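Local coordinates for protein glucokinase (Streptomyces griseus, PDB 3VGL) that probably catalyses the ATP-dependent phosphorylation of D-glucose to D-glucose 6-phosphate, and here holds glucose together with an ATP analogue, at residues N104-A110 with G135-I139; G112-A118 with L293-G298; H122-I128 with P253-G259; G241-A245 with S276-L281. All coordinates share one frame; numbering follows the deposited sequence.

Contact 1: residues N104-A110 with G135-I139; sequences NDANAAA and GGGII. With NA (sodium ion), chain C; BGC (beta-D-glucopyranose), chain D.
Ala106 presses its CB onto the main chain of Gly136, 3.3 Å from Gly136 O, and one helical turn later Ala110 CB rests 3.7 Å from Gly137 CA. This is the tight part. The axis of helix 105-110 passes 6.0 Å from that of strand 135-139, crossing at -45°, and a beta carbon on Gly135 or Gly137 would collide with Ala106 CB or Ala110 CB respectively; the helix therefore comes down directly on bare backbone. The polar side is bridged by metal. Sodium binds Asn104 OD1 at 2.4 Å, Gly136 O at 2.3 Å, Asn107 OD1 and two waters, so it draws together carbonyl oxygens that could not bond to each other. The far end is looser: Ala110 CB and Ile139 CG1 stay 4.5 Å apart, and a water runs from Ile138 N to Asn107 OD1, the latter bond weak. In this actin-like ATPase fold of the ROK family, the start of helix 105-116 forms part of the glucose pocket. Asn104 is its N-cap: with CG anti to the backbone N (chi1 166°), OD1 accepts from Asn107 N with an N-H...O angle of 158° while also binding sodium, and ND2 donates to glucose O4 and to Gly66 O. Asp105 OD1 accepts from glucose O4 at 2.6 Å and OD2 from O6 at 2.7 Å, one carboxylate spanning two hydroxyls. With an alanine here, both hydroxyls would probably lose that acceptor and the O6 arm would be freer to turn. Glu154, His157 and Glu176 hold the sugar as well.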
loop_
_atom_site.group_PDB
_atom_site.type_symbol
_atom_site.label_atom_id
_atom_site.label_comp_id
_atom_site.label_asym_id
_atom_site.label_seq_id
_atom_site.Cartn_x
_atom_site.Cartn_y
_atom_site.Cartn_z
ATOM N N ASN A 104 13.718 17.910 22.019
ATOM C CA ASN A 104 13.870 16.914 20.961
ATOM C C ASN A 104 14.961 17.363 19.987
ATOM O O ASN A 104 15.087 18.557 19.683
ATOM C CB ASN A 104 12.523 16.705 20.265
ATOM C CG ASN A 104 12.660 15.949 18.967
ATOM O OD1 ASN A 104 12.779 16.567 17.900
ATOM N ND2 ASN A 104 12.662 14.620 19.038
ATOM N N ASP A 105 15.740 16.404 19.491
ATOM C CA ASP A 105 16.890 16.715 18.631
ATOM C C ASP A 105 16.546 17.447 17.358
ATOM O O ASP A 105 17.293 18.317 16.937
ATOM C CB ASP A 105 17.719 15.453 18.308
ATOM C CG ASP A 105 16.947 14.399 17.520
ATOM O OD1 ASP A 105 15.723 14.309 17.668
ATOM O OD2 ASP A 105 17.578 13.634 16.764
ATOM N N ALA A 106 15.452 17.062 16.711
ATOM C CA ALA A 106 15.112 17.705 15.467
ATOM C C ALA A 106 14.388 19.040 15.705
ATOM O O ALA A 106 14.482 19.948 14.896
ATOM C CB ALA A 106 14.299 16.747 14.597
ATOM N N ASN A 107 13.701 19.162 16.845
ATOM C CA ASN A 107 13.195 20.467 17.278
ATOM C C ASN A 107 14.382 21.419 17.416
ATOM O O ASN A 107 14.366 22.531 16.911
ATOM C CB ASN A 107 12.470 20.367 18.620
ATOM C CG ASN A 107 11.103 19.725 18.518
ATOM O OD1 ASN A 107 10.664 19.261 17.439
ATOM N ND2 ASN A 107 10.417 19.677 19.644
ATOM N N ALA A 108 15.452 20.919 18.031
ATOM C CA ALA A 108 16.658 21.733 18.245
ATOM C C ALA A 108 17.324 22.087 16.903
ATOM O O ALA A 108 17.721 23.243 16.678
ATOM C CB ALA A 108 17.616 21.017 19.182
ATOM N N ALA A 109 17.395 21.123 15.984
ATOM C CA ALA A 109 17.943 21.393 14.647
ATOM C C ALA A 109 17.142 22.489 13.922
ATOM O O ALA A 109 17.732 23.377 13.299
ATOM C CB ALA A 109 17.979 20.102 13.804
ATOM N N ALA A 110 15.807 22.408 13.984
ATOM C CA ALA A 110 14.945 23.430 13.383
ATOM C C ALA A 110 15.278 24.815 13.943
ATOM O O ALA A 110 15.451 25.794 13.189
ATOM C CB ALA A 110 13.478 23.101 13.623
ATOM N N GLY A 135 13.525 12.841 11.990
ATOM C CA GLY A 135 12.974 13.774 12.972
ATOM C C GLY A 135 12.357 14.982 12.286
ATOM O O GLY A 135 12.624 15.274 11.125
ATOM N N GLY A 136 11.468 15.660 12.999
ATOM C CA GLY A 136 10.876 16.893 12.492
ATOM C C GLY A 136 11.026 18.059 13.460
ATOM O O GLY A 136 11.250 17.873 14.656
ATOM N N GLY A 137 10.864 19.266 12.938
ATOM C CA GLY A 137 10.846 20.466 13.770
ATOM C C GLY A 137 9.981 21.505 13.087
ATOM O O GLY A 137 10.010 21.647 11.863
ATOM N N ILE A 138 9.207 22.226 13.883
ATOM C CA ILE A 138 8.198 23.160 13.372
ATOM C C ILE A 138 8.494 24.566 13.882
ATOM O O ILE A 138 8.533 24.807 15.090
ATOM C CB ILE A 138 6.793 22.768 13.876
ATOM C CG1 ILE A 138 6.375 21.394 13.368
ATOM C CG2 ILE A 138 5.726 23.812 13.434
ATOM C CD1 ILE A 138 5.265 20.814 14.179
ATOM N N ILE A 139 8.704 25.492 12.956
ATOM C CA ILE A 139 8.721 26.926 13.284
ATOM C C ILE A 139 7.482 27.531 12.610
ATOM O O ILE A 139 7.351 27.492 11.379
ATOM C CB ILE A 139 9.967 27.642 12.752
ATOM C CG1 ILE A 139 11.270 27.004 13.254
ATOM C CG2 ILE A 139 9.894 29.154 13.095
ATOM C CD1 ILE A 139 11.494 27.056 14.744
HETATM NA NA NA C . 10.814 16.884 16.642
HETATM C C2 BGC D . 12.453 9.825 16.942
HETATM C C3 BGC D . 12.488 11.351 16.962
HETATM C C4 BGC D . 13.860 11.886 16.545
HETATM C C5 BGC D . 14.234 11.235 15.225
HETATM C C6 BGC D . 15.615 11.679 14.733
HETATM C C1 BGC D . 12.900 9.348 15.564
HETATM O O1 BGC D . 12.983 7.950 15.518
HETATM O O2 BGC D . 11.082 9.423 17.131
HETATM O O3 BGC D . 12.169 11.832 18.231
HETATM O O4 BGC D . 13.777 13.287 16.358
HETATM O O5 BGC D . 14.226 9.819 15.326
HETATM O O6 BGC D . 16.620 11.348 15.677
HETATM O O HOH W 1 8.767 21.267 16.536
HETATM O O HOH W 2 11.341 14.676 15.796
HETATM O O HOH W 3 9.506 15.759 18.385
#

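Contact 2: residues G112-A118 with L293-G298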
loop_
_atom_site.group_PDB
_atom_site.type_symbol
_atom_site.label_atom_id
_atom_site.label_comp_id
_atom_site.label_asym_id
_atom_site.label_seq_id
_atom_site.Cartn_x
_atom_site.Cartn_y
_atom_site.Cartn_z
ATOM N N GLY A 112 18.091 25.755 15.457
ATOM C CA GLY A 112 19.455 26.149 15.030
ATOM C C GLY A 112 19.448 26.729 13.627
ATOM O O GLY A 112 20.075 27.745 13.362
ATOM N N GLU A 113 18.721 26.086 12.717
ATOM C CA GLU A 113 18.647 26.567 11.332
ATOM C C GLU A 113 17.848 27.854 11.210
ATOM O O GLU A 113 18.165 28.720 10.383
ATOM C CB GLU A 113 18.074 25.479 10.421
ATOM C CG GLU A 113 19.072 24.327 10.195
ATOM C CD GLU A 113 20.307 24.780 9.418
ATOM O OE1 GLU A 113 20.156 25.524 8.417
ATOM O OE2 GLU A 113 21.425 24.359 9.778
ATOM N N TYR A 114 16.816 27.987 12.036
ATOM C CA TYR A 114 15.994 29.197 12.033
ATOM C C TYR A 114 16.830 30.408 12.491
ATOM O O TYR A 114 16.806 31.487 11.877
ATOM C CB TYR A 114 14.760 29.003 12.916
ATOM C CG TYR A 114 14.017 30.290 13.140
ATOM C CD1 TYR A 114 13.324 30.908 12.097
ATOM C CD2 TYR A 114 14.047 30.911 14.378
ATOM C CE1 TYR A 114 12.663 32.116 12.299
ATOM C CE2 TYR A 114 13.399 32.113 14.589
ATOM C CZ TYR A 114 12.706 32.704 13.550
ATOM O OH TYR A 114 12.070 33.900 13.777
ATOM N N ARG A 115 17.599 30.202 13.551
ATOM C CA ARG A 115 18.408 31.280 14.127
ATOM C C ARG A 115 19.690 31.593 13.345
ATOM O O ARG A 115 20.062 32.773 13.189
ATOM C CB ARG A 115 18.769 30.938 15.582
ATOM C CG ARG A 115 17.598 30.861 16.556
ATOM C CD ARG A 115 16.982 32.216 16.856
ATOM N NE ARG A 115 17.996 33.253 16.970
ATOM C CZ ARG A 115 18.642 33.571 18.087
ATOM N NH1 ARG A 115 18.388 32.940 19.235
ATOM N NH2 ARG A 115 19.554 34.527 18.045
ATOM N N PHE A 116 20.374 30.551 12.878
ATOM C CA PHE A 116 21.767 30.685 12.425
ATOM C C PHE A 116 22.014 30.078 11.049
ATOM O O PHE A 116 23.132 30.151 10.530
ATOM C CB PHE A 116 22.730 30.055 13.447
ATOM C CG PHE A 116 22.495 30.494 14.872
ATOM C CD1 PHE A 116 22.693 31.825 15.258
ATOM C CD2 PHE A 116 22.105 29.564 15.846
ATOM C CE1 PHE A 116 22.473 32.219 16.586
ATOM C CE2 PHE A 116 21.888 29.958 17.174
ATOM C CZ PHE A 116 22.075 31.290 17.539
ATOM N N GLY A 117 20.969 29.502 10.443
ATOM C CA GLY A 117 21.153 28.769 9.206
ATOM C C GLY A 117 20.169 29.113 8.100
ATOM O O GLY A 117 19.879 30.294 7.847
ATOM N N ALA A 118 19.649 28.070 7.457
ATOM C CA ALA A 118 18.847 28.214 6.239
ATOM C C ALA A 118 17.459 28.813 6.489
ATOM O O ALA A 118 16.780 29.204 5.536
ATOM C CB ALA A 118 18.733 26.846 5.502
ATOM N N LEU A 293 15.839 23.209 1.159
ATOM C CA LEU A 293 17.212 23.662 1.451
ATOM C C LEU A 293 17.959 22.697 2.333
ATOM O O LEU A 293 17.381 22.097 3.238
ATOM C CB LEU A 293 17.193 25.027 2.149
ATOM C CG LEU A 293 16.427 26.138 1.419
ATOM C CD1 LEU A 293 16.293 27.353 2.322
ATOM C CD2 LEU A 293 17.121 26.489 0.114
ATOM N N ALA A 294 19.261 22.552 2.093
ATOM C CA ALA A 294 20.103 21.837 3.043
ATOM C C ALA A 294 20.252 22.666 4.312
ATOM O O ALA A 294 20.357 23.901 4.248
ATOM C CB ALA A 294 21.481 21.593 2.438
ATOM N N ALA A 295 20.267 21.990 5.458
ATOM C CA ALA A 295 20.677 22.622 6.703
ATOM C C ALA A 295 22.058 23.241 6.501
ATOM O O ALA A 295 23.010 22.560 6.114
ATOM C CB ALA A 295 20.710 21.583 7.841
ATOM N N GLN A 296 22.140 24.546 6.710
ATOM C CA GLN A 296 23.423 25.242 6.583
ATOM C C GLN A 296 24.470 24.740 7.573
ATOM O O GLN A 296 25.683 24.739 7.280
ATOM C CB GLN A 296 23.206 26.738 6.747
ATOM C CG GLN A 296 22.661 27.390 5.491
ATOM C CD GLN A 296 22.601 28.897 5.619
ATOM O OE1 GLN A 296 23.263 29.483 6.475
ATOM N NE2 GLN A 296 21.784 29.522 4.792
ATOM N N LEU A 297 24.004 24.314 8.745
ATOM C CA LEU A 297 24.867 23.759 9.778
ATOM C C LEU A 297 25.073 22.252 9.612
ATOM O O LEU A 297 25.824 21.632 10.384
ATOM C CB LEU A 297 24.303 24.063 11.169
ATOM C CG LEU A 297 24.051 25.547 11.488
ATOM C CD1 LEU A 297 23.091 25.682 12.688
ATOM C CD2 LEU A 297 25.356 26.304 11.713
ATOM N N GLY A 298 24.400 21.671 8.615
ATOM C CA GLY A 298 24.492 20.244 8.349
ATOM C C GLY A 298 24.087 19.474 9.585
ATOM O O GLY A 298 23.178 19.883 10.306
HETATM O O HOH W 4 20.813 32.043 5.369
#
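Glu113, in the last turn of helix 105-116, grips the type I beta turn Ala295-Gly298 that follows edge strand 291-294 of the sheet. Its chain leaves beside the backbone N (chi1 -72°) and bends again at chi2 (-66°), which curls the carboxylate round to the turn. OE2 accepts from Leu297 N at 2.8 Å through its syn lone pair. OE1 takes two donors from opposite faces of the carboxylate plane: Gln296 N at 2.8 Å on the syn side, and on the anti side Ala118 N, also 2.8 Å away, with a nearly straight N-H...O angle of 178°. One buried carboxylate thus satisfies three backbone N-H groups, which is consistent with its being ionised, and it ties the end of its own helix to the turn. A beta carbon on Gly117 would strike Glu113 OE1. Leu297 and Ala295 pack against the carboxylate, and Leu293 meets Ala118 farther along. Leu297 lies alongside OE2 with CB and CG, and its CD1 reaches back to Gly112 O at 3.7 Å, while Val304 of helix 301-311 touches the same side chain. Ala118 CB sits 3.6 Å from Ala294 O, and Leu293 CD1 meets the same methyl at 4.0 Å. Gln296 runs extended beyond CG across the Gly117-Ala118 peptide, its amide carbon CD 3.5 Å from Gly117 C. At the end of that chain NE2 donates to a water at 2.8 Å, and the water in turn donates to Gly117 O.

Contact 3: residues H122-I128 with P253-G259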
loop_
_atom_site.group_PDB
_atom_site.type_symbol
_atom_site.label_atom_id
_atom_site.label_comp_id
_atom_site.label_asym_id
_atom_site.label_seq_id
_atom_site.Cartn_x
_atom_site.Cartn_y
_atom_site.Cartn_z
ATOM N N HIS A 122 12.915 33.762 7.472
ATOM C CA HIS A 122 11.608 33.140 7.279
ATOM C C HIS A 122 10.782 33.249 8.570
ATOM O O HIS A 122 11.348 33.498 9.640
ATOM C CB HIS A 122 11.785 31.670 6.875
ATOM C CG HIS A 122 12.463 31.466 5.549
ATOM N ND1 HIS A 122 11.773 31.161 4.395
ATOM C CD2 HIS A 122 13.771 31.525 5.197
ATOM C CE1 HIS A 122 12.622 31.044 3.388
ATOM N NE2 HIS A 122 13.844 31.254 3.850
ATOM N N ASP A 123 9.458 33.082 8.472
ATOM C CA ASP A 123 8.582 33.059 9.652
ATOM C C ASP A 123 8.009 31.675 9.926
ATOM O O ASP A 123 7.693 31.344 11.071
ATOM C CB ASP A 123 7.407 34.023 9.495
ATOM C CG ASP A 123 7.849 35.454 9.255
ATOM O OD1 ASP A 123 7.185 36.129 8.447
ATOM O OD2 ASP A 123 8.833 35.898 9.864
ATOM N N ASP A 124 7.851 30.896 8.862
ATOM C CA ASP A 124 7.228 29.569 8.935
ATOM C C ASP A 124 8.089 28.605 8.146
ATOM O O ASP A 124 8.105 28.640 6.920
ATOM C CB ASP A 124 5.791 29.618 8.401
ATOM C CG ASP A 124 4.940 30.647 9.130
ATOM O OD1 ASP A 124 4.490 30.365 10.261
ATOM O OD2 ASP A 124 4.744 31.766 8.582
ATOM N N VAL A 125 8.840 27.765 8.858
ATOM C CA VAL A 125 9.684 26.766 8.196
ATOM C C VAL A 125 9.491 25.407 8.833
ATOM O O VAL A 125 9.147 25.309 10.008
ATOM C CB VAL A 125 11.210 27.115 8.183
ATOM C CG1 VAL A 125 11.463 28.404 7.422
ATOM C CG2 VAL A 125 11.796 27.172 9.584
ATOM N N ILE A 126 9.730 24.370 8.041
ATOM C CA ILE A 126 9.653 23.001 8.542
ATOM C C ILE A 126 10.982 22.304 8.290
ATOM O O ILE A 126 11.487 22.330 7.171
ATOM C CB ILE A 126 8.501 22.232 7.836
ATOM C CG1 ILE A 126 7.123 22.865 8.135
ATOM C CG2 ILE A 126 8.500 20.748 8.229
ATOM C CD1 ILE A 126 6.676 22.819 9.627
ATOM N N CYS A 127 11.502 21.663 9.329
ATOM C CA CYS A 127 12.741 20.890 9.257
ATOM C C CYS A 127 12.457 19.397 9.336
ATOM O O CYS A 127 11.584 18.942 10.105
ATOM C CB CYS A 127 13.653 21.277 10.411
ATOM S SG CYS A 127 15.221 20.390 10.501
ATOM N N ILE A 128 13.167 18.630 8.503
ATOM C CA ILE A 128 13.251 17.177 8.676
ATOM C C ILE A 128 14.708 16.820 8.811
ATOM O O ILE A 128 15.564 17.432 8.162
ATOM C CB ILE A 128 12.609 16.339 7.531
ATOM C CG1 ILE A 128 13.373 16.454 6.205
ATOM C CG2 ILE A 128 11.155 16.732 7.347
ATOM C CD1 ILE A 128 12.965 15.351 5.181
ATOM N N PRO A 253 4.808 25.784 4.450
ATOM C CA PRO A 253 5.855 26.719 4.912
ATOM C C PRO A 253 6.507 27.427 3.722
ATOM O O PRO A 253 6.292 27.034 2.576
ATOM C CB PRO A 253 6.861 25.786 5.573
ATOM C CG PRO A 253 6.806 24.572 4.677
ATOM C CD PRO A 253 5.325 24.396 4.361
ATOM N N SER A 254 7.325 28.446 3.990
ATOM C CA SER A 254 8.090 29.065 2.918
ATOM C C SER A 254 9.292 28.193 2.531
ATOM O O SER A 254 9.760 28.247 1.388
ATOM C CB SER A 254 8.558 30.459 3.337
ATOM O OG SER A 254 9.284 30.397 4.547
ATOM N N ALA A 255 9.780 27.402 3.484
ATOM C CA ALA A 255 10.918 26.535 3.230
ATOM C C ALA A 255 10.871 25.251 4.037
ATOM O O ALA A 255 10.421 25.241 5.199
ATOM C CB ALA A 255 12.224 27.287 3.534
ATOM N N PHE A 256 11.365 24.197 3.395
ATOM C CA PHE A 256 11.775 22.953 4.048
ATOM C C PHE A 256 13.278 22.932 4.177
ATOM O O PHE A 256 13.989 23.318 3.242
ATOM C CB PHE A 256 11.323 21.739 3.234
ATOM C CG PHE A 256 9.841 21.589 3.198
ATOM C CD1 PHE A 256 9.175 21.151 4.331
ATOM C CD2 PHE A 256 9.101 21.967 2.070
ATOM C CE1 PHE A 256 7.782 21.052 4.345
ATOM C CE2 PHE A 256 7.679 21.839 2.074
ATOM C CZ PHE A 256 7.043 21.392 3.217
ATOM N N ILE A 257 13.745 22.499 5.344
ATOM C CA ILE A 257 15.190 22.436 5.623
ATOM C C ILE A 257 15.497 21.001 5.986
ATOM O O ILE A 257 14.899 20.451 6.919
ATOM C CB ILE A 257 15.600 23.403 6.743
ATOM C CG1 ILE A 257 15.150 24.830 6.403
ATOM C CG2 ILE A 257 17.111 23.342 6.965
ATOM C CD1 ILE A 257 15.273 25.822 7.550
ATOM N N VAL A 258 16.406 20.396 5.229
ATOM C CA VAL A 258 16.761 18.984 5.415
ATOM C C VAL A 258 18.084 18.901 6.148
ATOM O O VAL A 258 19.107 19.400 5.649
ATOM C CB VAL A 258 16.858 18.258 4.050
ATOM C CG1 VAL A 258 17.167 16.778 4.272
ATOM C CG2 VAL A 258 15.528 18.372 3.297
ATOM N N GLY A 259 18.046 18.285 7.341
ATOM C CA GLY A 259 19.240 18.142 8.185
ATOM C C GLY A 259 19.533 16.664 8.409
ATOM O O GLY A 259 19.160 15.797 7.594
HETATM O O HOH W 5 8.131 32.254 6.123
#
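Strands 125-130 and 255-259 are parallel neighbours in a five-stranded mixed sheet of the actin-like fold. Ile126 and Ile128 supply the bonds from one side, each using both its N-H and its carbonyl: Ile126 N donates to Ala255 O and Ile126 O accepts from Ile257 N, then Ile128 N donates to Ile257 O and Ile128 O accepts from Gly259 N, this last bond 2.7 Å long. On the face carrying Ile126, Ile128, Phe256 and Val258, which helix 227-251 covers, Ile126 CB lies 3.7 Å from Phe256 CD1, the two side chains side by side. Pro253 crosses Ile126 at about a right angle. Ile257 and Val125 meet on the other face through CD1 and CG2. Ahead of the strands, Ser254 N donates to Asp124 O. Ser254 OG, lying between the backbone N and the carbonyl carbon (chi1 55°), shares a 2.6 Å hydrogen bond with His122 ND1 at the ring edge, in which either could be the donor; Ala255 CB makes an off-centre CH-pi contact with the same ring. Ser254 OG also lies 2.7 Å from a water and within reach of Asp124 O. Since the hydroxyl has a single proton for these neighbours, its rotation and the placing of the proton on His122 are probably coupled.

Contact 4: residues G241-A245 with S276-L281; sequences GAGLA and SFRRWL
Ser276 OG lies 3.4 Å from Gly241 CA, hydrogen-bonded to Ala237 O one turn earlier on the partner helix and set in the plane of the Trp280 ring, at its edge. A beta carbon on Gly241 would overlap this hydroxyl and Phe277 N, so the two helices meet closely at a glycine; the axes of segments 241-245 and 276-280 approach to 7.4 Å and cross at -51°. Phe277 CA approaches Gly241 O at 3.6 Å in a CA-H...O contact. Beyond it the two aromatic residues meet helix 241-245 in different ways. Phe277, with CG anti to its own N (chi1 168°), turns its ring edge to the helix: CD1 is 3.6 Å from Ala245 N, in the ring plane, and CE1 is 3.7 Å from Leu244 O. Trp280 offers a face instead, with Ala242 CB standing 3.6 Å from the centroid of the five-membered ring and just 6° off its normal, a CH-pi contact. Ala245 CB fits beside the root of the tryptophan, 3.6 Å from Trp280 CB. Arg159 of the second subunit makes a cation-pi contact with the indole. A serine in place of Trp280 would probably strip Ala242 of its flat cover and leave that arginine without its aromatic partner. The crossing joins helix 227-251 to helix 267-280, which flank strand 255-259 in the chain; Leu244 and Phe277 both rest on Val292 of strand 291-294, and the Phe277 ring meets that of Phe256 in strand 255-259.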
loop_
_atom_site.group_PDB
_atom_site.type_symbol
_atom_site.label_atom_id
_atom_site.label_comp_id
_atom_site.label_asym_id
_atom_site.label_seq_id
_atom_site.Cartn_x
_atom_site.Cartn_y
_atom_site.Cartn_z
ATOM N N GLY A 241 10.982 13.119 -0.703
ATOM C CA GLY A 241 10.253 14.147 -1.471
ATOM C C GLY A 241 8.747 14.013 -1.399
ATOM O O GLY A 241 8.048 15.027 -1.269
ATOM N N ALA A 242 8.227 12.784 -1.485
ATOM C CA ALA A 242 6.776 12.562 -1.340
ATOM C C ALA A 242 6.301 13.013 0.028
ATOM O O ALA A 242 5.229 13.630 0.157
ATOM C CB ALA A 242 6.404 11.093 -1.573
ATOM N N GLY A 243 7.085 12.726 1.063
ATOM C CA GLY A 243 6.724 13.159 2.402
ATOM C C GLY A 243 6.773 14.668 2.547
ATOM O O GLY A 243 5.944 15.245 3.239
ATOM N N LEU A 244 7.783 15.321 1.959
ATOM C CA LEU A 244 7.825 16.791 1.970
ATOM C C LEU A 244 6.614 17.386 1.268
ATOM O O LEU A 244 6.077 18.420 1.710
ATOM C CB LEU A 244 9.099 17.332 1.300
ATOM C CG LEU A 244 10.401 17.153 2.084
ATOM C CD1 LEU A 244 11.517 17.786 1.279
ATOM C CD2 LEU A 244 10.360 17.750 3.494
ATOM N N ALA A 245 6.173 16.742 0.185
ATOM C CA ALA A 245 4.936 17.216 -0.464
ATOM C C ALA A 245 3.750 17.095 0.487
ATOM O O ALA A 245 2.918 18.029 0.570
ATOM C CB ALA A 245 4.707 16.505 -1.760
ATOM N N SER A 276 12.117 15.465 -6.431
ATOM C CA SER A 276 11.019 14.603 -6.005
ATOM C C SER A 276 9.854 15.383 -5.368
ATOM O O SER A 276 8.687 15.147 -5.683
ATOM C CB SER A 276 11.548 13.581 -5.011
ATOM O OG SER A 276 10.463 12.782 -4.557
ATOM N N PHE A 277 10.185 16.305 -4.465
ATOM C CA PHE A 277 9.208 17.208 -3.871
ATOM C C PHE A 277 8.362 17.881 -4.953
ATOM O O PHE A 277 7.137 17.850 -4.882
ATOM C CB PHE A 277 9.926 18.274 -3.028
ATOM C CG PHE A 277 9.037 19.416 -2.609
ATOM C CD1 PHE A 277 8.038 19.218 -1.664
ATOM C CD2 PHE A 277 9.220 20.685 -3.139
ATOM C CE1 PHE A 277 7.211 20.257 -1.258
ATOM C CE2 PHE A 277 8.389 21.743 -2.734
ATOM C CZ PHE A 277 7.396 21.527 -1.789
ATOM N N ARG A 278 9.019 18.458 -5.955
ATOM C CA ARG A 278 8.288 19.131 -7.022
ATOM C C ARG A 278 7.396 18.194 -7.834
ATOM O O ARG A 278 6.314 18.613 -8.282
ATOM C CB ARG A 278 9.216 19.941 -7.928
ATOM C CG ARG A 278 9.861 21.134 -7.228
ATOM C CD ARG A 278 8.849 22.198 -6.758
ATOM N NE ARG A 278 7.979 22.651 -7.856
ATOM C CZ ARG A 278 8.307 23.579 -8.745
ATOM N NH1 ARG A 278 9.477 24.185 -8.677
ATOM N NH2 ARG A 278 7.444 23.899 -9.707
ATOM N N ARG A 279 7.821 16.931 -8.007
ATOM C CA ARG A 279 6.977 15.955 -8.708
ATOM C C ARG A 279 5.736 15.583 -7.924
ATOM O O ARG A 279 4.674 15.393 -8.509
ATOM C CB ARG A 279 7.763 14.698 -9.077
ATOM C CG ARG A 279 8.618 14.922 -10.316
ATOM C CD ARG A 279 9.186 13.628 -10.850
ATOM N NE ARG A 279 10.530 13.441 -10.326
ATOM C CZ ARG A 279 10.822 12.686 -9.279
ATOM N NH1 ARG A 279 9.863 12.021 -8.653
ATOM N NH2 ARG A 279 12.069 12.599 -8.865
ATOM N N TRP A 280 5.860 15.510 -6.599
ATOM C CA TRP A 280 4.742 15.078 -5.765
ATOM C C TRP A 280 3.808 16.187 -5.288
ATOM O O TRP A 280 2.691 15.909 -4.887
ATOM C CB TRP A 280 5.258 14.299 -4.543
ATOM C CG TRP A 280 5.872 12.986 -4.864
ATOM C CD1 TRP A 280 7.205 12.670 -4.822
ATOM C CD2 TRP A 280 5.186 11.793 -5.249
ATOM N NE1 TRP A 280 7.391 11.355 -5.180
ATOM C CE2 TRP A 280 6.165 10.793 -5.440
ATOM C CE3 TRP A 280 3.840 11.473 -5.467
ATOM C CZ2 TRP A 280 5.839 9.487 -5.830
ATOM C CZ3 TRP A 280 3.522 10.187 -5.859
ATOM C CH2 TRP A 280 4.519 9.209 -6.032
ATOM N N LEU A 281 4.256 17.449 -5.332
ATOM C CA LEU A 281 3.471 18.575 -4.796
ATOM C C LEU A 281 2.091 18.692 -5.461
ATOM O O LEU A 281 2.036 18.827 -6.676
ATOM C CB LEU A 281 4.280 19.871 -4.989
ATOM C CG LEU A 281 3.683 21.131 -4.364
ATOM C CD1 LEU A 281 3.651 20.988 -2.846
ATOM C CD2 LEU A 281 4.531 22.335 -4.782
#

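Contacts 1, 2 and 3 join round one mixed sheet. Helix 105-116 serves contacts 1 and 2, whose centres are 11 Å apart. Strand 125-130 bonds to strand 134-140 through Val125 N and Ile139 O, 2.9 Å apart, linking contacts 1 and 3; Leu293 N and Phe256 O, 2.8 Å apart, link contacts 2 and 3. Contact 4 lies against contact 3, Phe277 CE1 touching Phe256 CE2 at 3.7 Å, but is about 8 Å from contact 1 at the nearest atoms. Glucose and sodium sit in contact 1. The ATP analogue comes within about 8 Å of the position of Gly259 in contact 3 and about 9 Å of that of Gly298 in contact 2.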